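Local coordinates for nucleoside diphosphate kinase (Pyrobaculum aerophilum, PDB 1XQI), which probably transfers the gamma phosphate of ATP to nucleoside diphosphates through a phosphorylated active-site intermediate, as other magnesium-dependent kinases of its family do, at residues A[63-77]-A[97-109]. The protein carries 6 engineered substitutions. Numbering follows the deposited sequence.
Sequences YPSSEEWLQSAGQKL and PVEVGRIIKRNLV. Engineered in segment 63-77: Gln71 (natural residue Arg). Engineered in segment 97-109: Asn107 (natural residue Ser).
Gly74 and Gly101 face each other where helices 67-77 and 97-109 cross nearly at right angles (88°), their axes only 6.6 Å apart. Neither residue has a side chain, so the two backbones come together. Two CA-H...O contacts bridge the crossing: Gly74 CA lies 3.4 Å from Pro97 O, and Gly101 CA meets Leu70 O.

On one flank Leu77 CD2 packs on Val100 CG1 at 3.6 Å and slides past Ile104. On another, Leu70 splits its branches, CD2 resting on the Gly101 carbonyl and CD1 lying over a face of the Arg102 guanidinium. Farther along, Leu108 CD2 sits over the centre of the Tyr63 ring, a CH-pi contact 3.6 Å from the centroid, and also reaches the edge of the Trp69 ring.

At the polar edge Lys105 runs out nearly straight, its CG turned away from the backbone N (chi1 179°), crosses Trp69 and carries NZ to the turn before helix 67-77. There NZ bonds Tyr63 O (2.8 Å) and Pro64 O (2.6 Å), both from above the carbonyl planes, and weakly Ser65 OG; Glu60 O is another acceptor. A leucine here would probably leave those carbonyls without their shared donor and the turn less firmly tied to helix 97-109.

The crossing straddles the end of the 68-100 insert. Helices 88-92 and 56-62 touch Val100 and Val109; helix 97-112 leads toward strand 117-123 of the ferredoxin-fold sheet. The Tyr63 side chain comes within about 4 Å of those of Lys23 (probably ATP-binding) and His172 (the probable phosphohistidine, on strand 171-173), linking insert to active site.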
ATOM      1  N   TYR A  63     -18.566   3.737 -10.066  1.00 33.44           N
ATOM      2  CA  TYR A  63     -18.738   3.866 -11.515  1.00 33.31           C
ATOM      3  C   TYR A  63     -19.920   4.706 -11.849  1.00 33.21           C
ATOM      4  O   TYR A  63     -20.907   4.624 -11.153  1.00 33.64           O
ATOM      5  CB  TYR A  63     -18.853   2.513 -12.181  1.00 32.42           C
ATOM      6  CG  TYR A  63     -17.510   1.940 -12.305  1.00 31.91           C
ATOM      7  CD1 TYR A  63     -17.100   0.911 -11.474  1.00 32.02           C
ATOM      8  CD2 TYR A  63     -16.621   2.450 -13.205  1.00 30.32           C
ATOM      9  CE1 TYR A  63     -15.847   0.400 -11.552  1.00 30.56           C
ATOM     10  CE2 TYR A  63     -15.349   1.932 -13.306  1.00 32.75           C
ATOM     11  CZ  TYR A  63     -14.972   0.894 -12.464  1.00 31.71           C
ATOM     12  OH  TYR A  63     -13.699   0.352 -12.550  1.00 35.12           O
ATOM     13  N   PRO A  64     -19.825   5.528 -12.918  1.00 33.73           N
ATOM     14  CA  PRO A  64     -20.950   6.431 -13.255  1.00 34.05           C
ATOM     15  C   PRO A  64     -22.215   5.657 -13.527  1.00 35.31           C
ATOM     16  O   PRO A  64     -22.165   4.455 -13.840  1.00 35.13           O
ATOM     17  CB  PRO A  64     -20.499   7.114 -14.548  1.00 33.72           C
ATOM     18  CG  PRO A  64     -18.953   7.023 -14.501  1.00 33.35           C
ATOM     19  CD  PRO A  64     -18.697   5.661 -13.867  1.00 32.91           C
ATOM     20  N   SER A  65     -23.350   6.336 -13.394  1.00 36.41           N
ATOM     21  CA  SER A  65     -24.598   5.756 -13.818  1.00 36.90           C
ATOM     22  C   SER A  65     -25.258   6.648 -14.866  1.00 37.39           C
ATOM     23  O   SER A  65     -26.448   6.496 -15.163  1.00 37.88           O
ATOM     24  CB  SER A  65     -25.466   5.512 -12.604  1.00 37.02           C
ATOM     25  OG  SER A  65     -24.632   5.182 -11.490  1.00 39.45           O
ATOM     26  N   SER A  66     -24.491   7.569 -15.443  1.00 37.35           N
ATOM     27  CA  SER A  66     -25.031   8.416 -16.487  1.00 37.99           C
ATOM     28  C   SER A  66     -25.429   7.564 -17.714  1.00 38.84           C
ATOM     29  O   SER A  66     -24.787   6.552 -18.031  1.00 38.06           O
ATOM     30  CB  SER A  66     -24.023   9.508 -16.866  1.00 37.14           C
ATOM     31  OG  SER A  66     -23.145   9.041 -17.863  1.00 36.99           O
ATOM     32  N   GLU A  67     -26.486   7.965 -18.404  1.00 40.50           N
ATOM     33  CA  GLU A  67     -26.871   7.263 -19.642  1.00 43.34           C
ATOM     34  C   GLU A  67     -25.730   7.340 -20.619  1.00 43.14           C
ATOM     35  O   GLU A  67     -25.437   6.360 -21.328  1.00 43.49           O
ATOM     36  CB  GLU A  67     -28.133   7.842 -20.267  1.00 42.87           C
ATOM     37  CG  GLU A  67     -28.450   7.323 -21.663  1.00 45.41           C
ATOM     38  CD  GLU A  67     -29.568   8.129 -22.362  1.00 47.05           C
ATOM     39  OE1 GLU A  67     -29.600   9.394 -22.194  1.00 50.53           O
ATOM     40  OE2 GLU A  67     -30.402   7.492 -23.068  1.00 49.12           O
ATOM     41  N   GLU A  68     -25.067   8.499 -20.614  1.00 43.37           N
ATOM     42  CA  GLU A  68     -23.963   8.770 -21.524  1.00 43.62           C
ATOM     43  C   GLU A  68     -22.868   7.704 -21.390  1.00 42.09           C
ATOM     44  O   GLU A  68     -22.517   7.049 -22.360  1.00 41.34           O
ATOM     45  CB  GLU A  68     -23.437  10.165 -21.238  1.00 44.53           C
ATOM     46  CG  GLU A  68     -22.272  10.633 -22.062  1.00 48.24           C
ATOM     47  CD  GLU A  68     -21.713  11.908 -21.448  1.00 55.83           C
ATOM     48  OE1 GLU A  68     -21.930  13.012 -22.018  1.00 57.76           O
ATOM     49  OE2 GLU A  68     -21.093  11.807 -20.352  1.00 58.98           O
ATOM     50  N   TRP A  69     -22.380   7.519 -20.170  1.00 40.91           N
ATOM     51  CA  TRP A  69     -21.397   6.492 -19.869  1.00 40.07           C
ATOM     52  C   TRP A  69     -21.839   5.063 -20.167  1.00 39.61           C
ATOM     53  O   TRP A  69     -21.059   4.266 -20.711  1.00 39.49           O
ATOM     54  CB  TRP A  69     -21.003   6.570 -18.409  1.00 39.78           C
ATOM     55  CG  TRP A  69     -19.807   5.706 -18.088  1.00 40.58           C
ATOM     56  CD1 TRP A  69     -18.486   6.041 -18.245  1.00 39.69           C
ATOM     57  CD2 TRP A  69     -19.823   4.372 -17.544  1.00 39.51           C
ATOM     58  NE1 TRP A  69     -17.693   5.004 -17.832  1.00 41.30           N
ATOM     59  CE2 TRP A  69     -18.486   3.970 -17.394  1.00 39.92           C
ATOM     60  CE3 TRP A  69     -20.837   3.483 -17.180  1.00 39.28           C
ATOM     61  CZ2 TRP A  69     -18.132   2.715 -16.888  1.00 39.40           C
ATOM     62  CZ3 TRP A  69     -20.484   2.219 -16.679  1.00 40.19           C
ATOM     63  CH2 TRP A  69     -19.145   1.856 -16.529  1.00 39.78           C
ATOM     64  N   LEU A  70     -23.071   4.731 -19.781  1.00 39.08           N
ATOM     65  CA  LEU A  70     -23.645   3.393 -20.045  1.00 38.89           C
ATOM     66  C   LEU A  70     -23.723   3.136 -21.533  1.00 39.26           C
ATOM     67  O   LEU A  70     -23.241   2.116 -22.001  1.00 38.09           O
ATOM     68  CB  LEU A  70     -25.044   3.251 -19.425  1.00 38.34           C
ATOM     69  CG  LEU A  70     -25.097   3.335 -17.912  1.00 37.20           C
ATOM     70  CD1 LEU A  70     -26.500   3.396 -17.462  1.00 36.21           C
ATOM     71  CD2 LEU A  70     -24.407   2.156 -17.304  1.00 37.84           C
ATOM     72  N   GLN A  71     -24.316   4.096 -22.249  1.00 40.46           N
ATOM     73  CA  GLN A  71     -24.425   4.073 -23.705  1.00 43.06           C
ATOM     74  C   GLN A  71     -23.095   3.720 -24.374  1.00 43.68           C
ATOM     75  O   GLN A  71     -23.016   2.754 -25.161  1.00 43.92           O
ATOM     76  CB  GLN A  71     -24.986   5.406 -24.231  1.00 42.79           C
ATOM     77  CG  GLN A  71     -25.262   5.465 -25.746  1.00 45.03           C
ATOM     78  CD  GLN A  71     -26.147   6.658 -26.139  1.00 46.33           C
ATOM     79  OE1 GLN A  71     -27.332   6.734 -25.784  1.00 50.52           O
ATOM     80  NE2 GLN A  71     -25.575   7.584 -26.895  1.00 49.58           N
ATOM     81  N   SER A  72     -22.043   4.463 -24.035  1.00 44.14           N
ATOM     82  CA  SER A  72     -20.781   4.285 -24.742  1.00 45.05           C
ATOM     83  C   SER A  72     -20.096   2.957 -24.374  1.00 44.98           C
ATOM     84  O   SER A  72     -19.567   2.269 -25.263  1.00 44.25           O
ATOM     85  CB  SER A  72     -19.860   5.527 -24.607  1.00 45.50           C
ATOM     86  OG  SER A  72     -19.154   5.547 -23.370  1.00 45.76           O
ATOM     87  N   ALA A  73     -20.156   2.574 -23.087  1.00 45.47           N
ATOM     88  CA  ALA A  73     -19.670   1.248 -22.639  1.00 45.35           C
ATOM     89  C   ALA A  73     -20.349   0.160 -23.466  1.00 46.21           C
ATOM     90  O   ALA A  73     -19.698  -0.803 -23.913  1.00 46.84           O
ATOM     91  CB  ALA A  73     -19.932   1.044 -21.183  1.00 44.91           C
ATOM     92  N   GLY A  74     -21.648   0.363 -23.719  1.00 46.54           N
ATOM     93  CA  GLY A  74     -22.471  -0.529 -24.529  1.00 47.07           C
ATOM     94  C   GLY A  74     -22.159  -0.675 -26.005  1.00 47.55           C
ATOM     95  O   GLY A  74     -22.194  -1.794 -26.530  1.00 47.00           O
ATOM     96  N   GLN A  75     -21.872   0.447 -26.672  1.00 48.59           N
ATOM     97  CA  GLN A  75     -21.461   0.454 -28.087  1.00 49.54           C
ATOM     98  C   GLN A  75     -20.147  -0.317 -28.334  1.00 49.70           C
ATOM     99  O   GLN A  75     -20.044  -1.099 -29.277  1.00 49.75           O
ATOM    100  CB  GLN A  75     -21.353   1.890 -28.593  1.00 49.64           C
ATOM    101  CG  GLN A  75     -22.597   2.369 -29.359  1.00 52.76           C
ATOM    102  CD  GLN A  75     -22.959   3.837 -29.069  1.00 56.31           C
ATOM    103  OE1 GLN A  75     -24.142   4.179 -28.892  1.00 56.75           O
ATOM    104  NE2 GLN A  75     -21.933   4.707 -28.986  1.00 55.51           N
ATOM    105  N   LYS A  76     -19.165  -0.118 -27.462  1.00 50.05           N
ATOM    106  CA  LYS A  76     -17.871  -0.792 -27.559  1.00 50.35           C
ATOM    107  C   LYS A  76     -18.043  -2.319 -27.527  1.00 49.51           C
ATOM    108  O   LYS A  76     -17.485  -3.014 -28.395  1.00 49.96           O
ATOM    109  CB  LYS A  76     -16.931  -0.255 -26.471  1.00 50.65           C
ATOM    110  CG  LYS A  76     -15.699  -1.086 -26.126  1.00 52.41           C
ATOM    111  CD  LYS A  76     -14.656  -0.214 -25.359  1.00 52.55           C
ATOM    112  CE  LYS A  76     -13.896  -1.012 -24.292  1.00 55.46           C
ATOM    113  NZ  LYS A  76     -13.478  -2.362 -24.777  1.00 55.35           N
ATOM    114  N   LEU A  77     -18.853  -2.825 -26.586  1.00 47.86           N
ATOM    115  CA  LEU A  77     -19.188  -4.258 -26.533  1.00 46.62           C
ATOM    116  C   LEU A  77     -19.959  -4.738 -27.772  1.00 46.26           C
ATOM    117  O   LEU A  77     -19.739  -5.854 -28.254  1.00 45.52           O
ATOM    118  CB  LEU A  77     -19.957  -4.613 -25.242  1.00 46.51           C
ATOM    119  CG  LEU A  77     -20.434  -6.074 -25.037  1.00 46.56           C
ATOM    120  CD1 LEU A  77     -19.305  -7.113 -25.174  1.00 45.95           C
ATOM    121  CD2 LEU A  77     -21.112  -6.280 -23.708  1.00 46.19           C
ATOM    122  N   PRO A  97     -27.856  -0.256 -26.316  1.00 35.70           N
ATOM    123  CA  PRO A  97     -26.579   0.257 -25.743  1.00 35.64           C
ATOM    124  C   PRO A  97     -26.577   0.494 -24.218  1.00 35.95           C
ATOM    125  O   PRO A  97     -25.685  -0.053 -23.529  1.00 35.27           O
ATOM    126  CB  PRO A  97     -26.353   1.566 -26.502  1.00 35.92           C
ATOM    127  CG  PRO A  97     -26.930   1.320 -27.844  1.00 35.32           C
ATOM    128  CD  PRO A  97     -28.157   0.417 -27.605  1.00 35.87           C
ATOM    129  N   VAL A  98     -27.550   1.269 -23.709  1.00 35.82           N
ATOM    130  CA  VAL A  98     -27.722   1.540 -22.269  1.00 36.37           C
ATOM    131  C   VAL A  98     -27.977   0.264 -21.415  1.00 37.78           C
ATOM    132  O   VAL A  98     -27.397   0.112 -20.318  1.00 37.95           O
ATOM    133  CB  VAL A  98     -28.866   2.569 -22.024  1.00 36.15           C
ATOM    134  CG1 VAL A  98     -29.187   2.700 -20.565  1.00 33.84           C
ATOM    135  CG2 VAL A  98     -28.459   3.908 -22.559  1.00 35.01           C
ATOM    136  N   GLU A  99     -28.841  -0.631 -21.897  1.00 38.01           N
ATOM    137  CA  GLU A  99     -29.087  -1.903 -21.199  1.00 39.69           C
ATOM    138  C   GLU A  99     -27.828  -2.768 -21.176  1.00 37.79           C
ATOM    139  O   GLU A  99     -27.565  -3.469 -20.197  1.00 38.31           O
ATOM    140  CB  GLU A  99     -30.314  -2.659 -21.776  1.00 39.18           C
ATOM    141  CG  GLU A  99     -31.680  -2.208 -21.152  1.00 42.26           C
ATOM    142  CD  GLU A  99     -32.912  -2.743 -21.909  1.00 44.67           C
ATOM    143  OE1 GLU A  99     -32.953  -3.954 -22.247  1.00 52.52           O
ATOM    144  OE2 GLU A  99     -33.867  -1.959 -22.172  1.00 50.21           O
ATOM    145  N   VAL A 100     -27.057  -2.706 -22.251  1.00 36.02           N
ATOM    146  CA  VAL A 100     -25.764  -3.398 -22.347  1.00 35.26           C
ATOM    147  C   VAL A 100     -24.730  -2.762 -21.371  1.00 34.59           C
ATOM    148  O   VAL A 100     -24.023  -3.470 -20.683  1.00 34.98           O
ATOM    149  CB  VAL A 100     -25.221  -3.425 -23.832  1.00 34.97           C
ATOM    150  CG1 VAL A 100     -23.831  -4.004 -23.897  1.00 34.92           C
ATOM    151  CG2 VAL A 100     -26.139  -4.207 -24.745  1.00 34.99           C
ATOM    152  N   GLY A 101     -24.660  -1.434 -21.327  1.00 33.26           N
ATOM    153  CA  GLY A 101     -23.892  -0.726 -20.332  1.00 33.24           C
ATOM    154  C   GLY A 101     -24.251  -1.125 -18.896  1.00 33.35           C
ATOM    155  O   GLY A 101     -23.377  -1.162 -18.007  1.00 33.46           O
ATOM    156  N   ARG A 102     -25.515  -1.444 -18.650  1.00 32.58           N
ATOM    157  CA  ARG A 102     -25.917  -1.829 -17.293  1.00 32.37           C
ATOM    158  C   ARG A 102     -25.440  -3.263 -17.006  1.00 31.51           C
ATOM    159  O   ARG A 102     -25.080  -3.587 -15.880  1.00 31.30           O
ATOM    160  CB  ARG A 102     -27.431  -1.649 -17.059  1.00 31.73           C
ATOM    161  CG  ARG A 102     -27.889  -0.199 -17.050  1.00 33.44           C
ATOM    162  CD  ARG A 102     -29.402   0.035 -16.787  1.00 33.87           C
ATOM    163  NE  ARG A 102     -29.550   1.239 -15.963  1.00 38.74           N
ATOM    164  CZ  ARG A 102     -30.167   2.344 -16.342  1.00 42.48           C
ATOM    165  NH1 ARG A 102     -30.763   2.388 -17.550  1.00 46.88           N
ATOM    166  NH2 ARG A 102     -30.211   3.390 -15.510  1.00 39.37           N
ATOM    167  N   ILE A 103     -25.411  -4.090 -18.037  1.00 30.98           N
ATOM    168  CA  ILE A 103     -24.922  -5.457 -17.904  1.00 31.41           C
ATOM    169  C   ILE A 103     -23.407  -5.471 -17.653  1.00 32.37           C
ATOM    170  O   ILE A 103     -22.942  -6.185 -16.739  1.00 33.04           O
ATOM    171  CB  ILE A 103     -25.312  -6.373 -19.126  1.00 31.44           C
ATOM    172  CG1 ILE A 103     -26.840  -6.500 -19.249  1.00 30.60           C
ATOM    173  CG2 ILE A 103     -24.682  -7.739 -18.987  1.00 30.42           C
ATOM    174  CD1 ILE A 103     -27.323  -7.564 -20.198  1.00 29.96           C
ATOM    175  N   ILE A 104     -22.659  -4.696 -18.452  1.00 32.01           N
ATOM    176  CA  ILE A 104     -21.235  -4.474 -18.228  1.00 32.33           C
ATOM    177  C   ILE A 104     -20.960  -3.932 -16.815  1.00 33.36           C
ATOM    178  O   ILE A 104     -20.050  -4.426 -16.114  1.00 33.48           O
ATOM    179  CB  ILE A 104     -20.641  -3.438 -19.234  1.00 33.32           C
ATOM    180  CG1 ILE A 104     -20.741  -3.940 -20.687  1.00 31.87           C
ATOM    181  CG2 ILE A 104     -19.189  -3.034 -18.822  1.00 29.29           C
ATOM    182  CD1 ILE A 104     -20.375  -2.882 -21.688  1.00 31.39           C
ATOM    183  N   LYS A 105     -21.732  -2.928 -16.393  1.00 33.10           N
ATOM    184  CA  LYS A 105     -21.540  -2.390 -15.047  1.00 34.16           C
ATOM    185  C   LYS A 105     -21.683  -3.491 -13.961  1.00 35.44           C
ATOM    186  O   LYS A 105     -20.912  -3.522 -13.005  1.00 35.65           O
ATOM    187  CB  LYS A 105     -22.439  -1.173 -14.772  1.00 33.08           C
ATOM    188  CG  LYS A 105     -22.279  -0.589 -13.366  1.00 31.49           C
ATOM    189  CD  LYS A 105     -22.626   0.877 -13.333  1.00 28.29           C
ATOM    190  CE  LYS A 105     -22.706   1.374 -11.930  1.00 27.47           C
ATOM    191  NZ  LYS A 105     -22.912   2.876 -11.925  1.00 26.50           N
ATOM    192  N   ARG A 106     -22.645  -4.399 -14.129  1.00 36.72           N
ATOM    193  CA  ARG A 106     -22.842  -5.519 -13.191  1.00 38.07           C
ATOM    194  C   ARG A 106     -21.674  -6.481 -13.189  1.00 36.84           C
ATOM    195  O   ARG A 106     -21.334  -7.045 -12.140  1.00 36.75           O
ATOM    196  CB  ARG A 106     -24.160  -6.262 -13.473  1.00 37.48           C
ATOM    197  CG  ARG A 106     -25.380  -5.552 -12.841  1.00 41.12           C
ATOM    198  CD  ARG A 106     -26.780  -5.984 -13.397  1.00 42.14           C
ATOM    199  NE  ARG A 106     -26.988  -7.429 -13.258  1.00 51.36           N
ATOM    200  CZ  ARG A 106     -27.182  -8.059 -12.098  1.00 54.06           C
ATOM    201  NH1 ARG A 106     -27.218  -7.368 -10.955  1.00 55.72           N
ATOM    202  NH2 ARG A 106     -27.337  -9.384 -12.081  1.00 54.23           N
ATOM    203  N   ASN A 107     -21.061  -6.648 -14.359  1.00 36.92           N
ATOM    204  CA  ASN A 107     -19.893  -7.499 -14.514  1.00 38.02           C
ATOM    205  C   ASN A 107     -18.662  -6.809 -13.921  1.00 38.11           C
ATOM    206  O   ASN A 107     -17.831  -7.445 -13.298  1.00 37.36           O
ATOM    207  CB  ASN A 107     -19.639  -7.800 -15.989  1.00 38.44           C
ATOM    208  CG  ASN A 107     -20.604  -8.824 -16.572  1.00 41.40           C
ATOM    209  OD1 ASN A 107     -21.318  -9.525 -15.843  1.00 45.92           O
ATOM    210  ND2 ASN A 107     -20.607  -8.940 -17.908  1.00 43.28           N
ATOM    211  N   LEU A 108     -18.559  -5.502 -14.146  1.00 38.38           N
ATOM    212  CA  LEU A 108     -17.549  -4.691 -13.511  1.00 39.16           C
ATOM    213  C   LEU A 108     -17.638  -4.866 -11.984  1.00 39.25           C
ATOM    214  O   LEU A 108     -16.613  -5.101 -11.307  1.00 38.56           O
ATOM    215  CB  LEU A 108     -17.733  -3.232 -13.914  1.00 38.73           C
ATOM    216  CG  LEU A 108     -16.510  -2.328 -13.859  1.00 41.35           C
ATOM    217  CD1 LEU A 108     -15.206  -3.108 -14.175  1.00 42.95           C
ATOM    218  CD2 LEU A 108     -16.680  -1.138 -14.824  1.00 42.38           C
ATOM    219  N   VAL A 109     -18.857  -4.783 -11.460  1.00 38.77           N
ATOM    220  CA  VAL A 109     -19.052  -4.879 -10.035  1.00 40.03           C
ATOM    221  C   VAL A 109     -18.571  -6.234  -9.553  1.00 41.03           C
ATOM    222  O   VAL A 109     -17.791  -6.274  -8.610  1.00 41.43           O
ATOM    223  CB  VAL A 109     -20.511  -4.536  -9.554  1.00 39.59           C
ATOM    224  CG1 VAL A 109     -20.748  -4.998  -8.121  1.00 39.90           C
ATOM    225  CG2 VAL A 109     -20.750  -3.040  -9.625  1.00 38.35           C
TER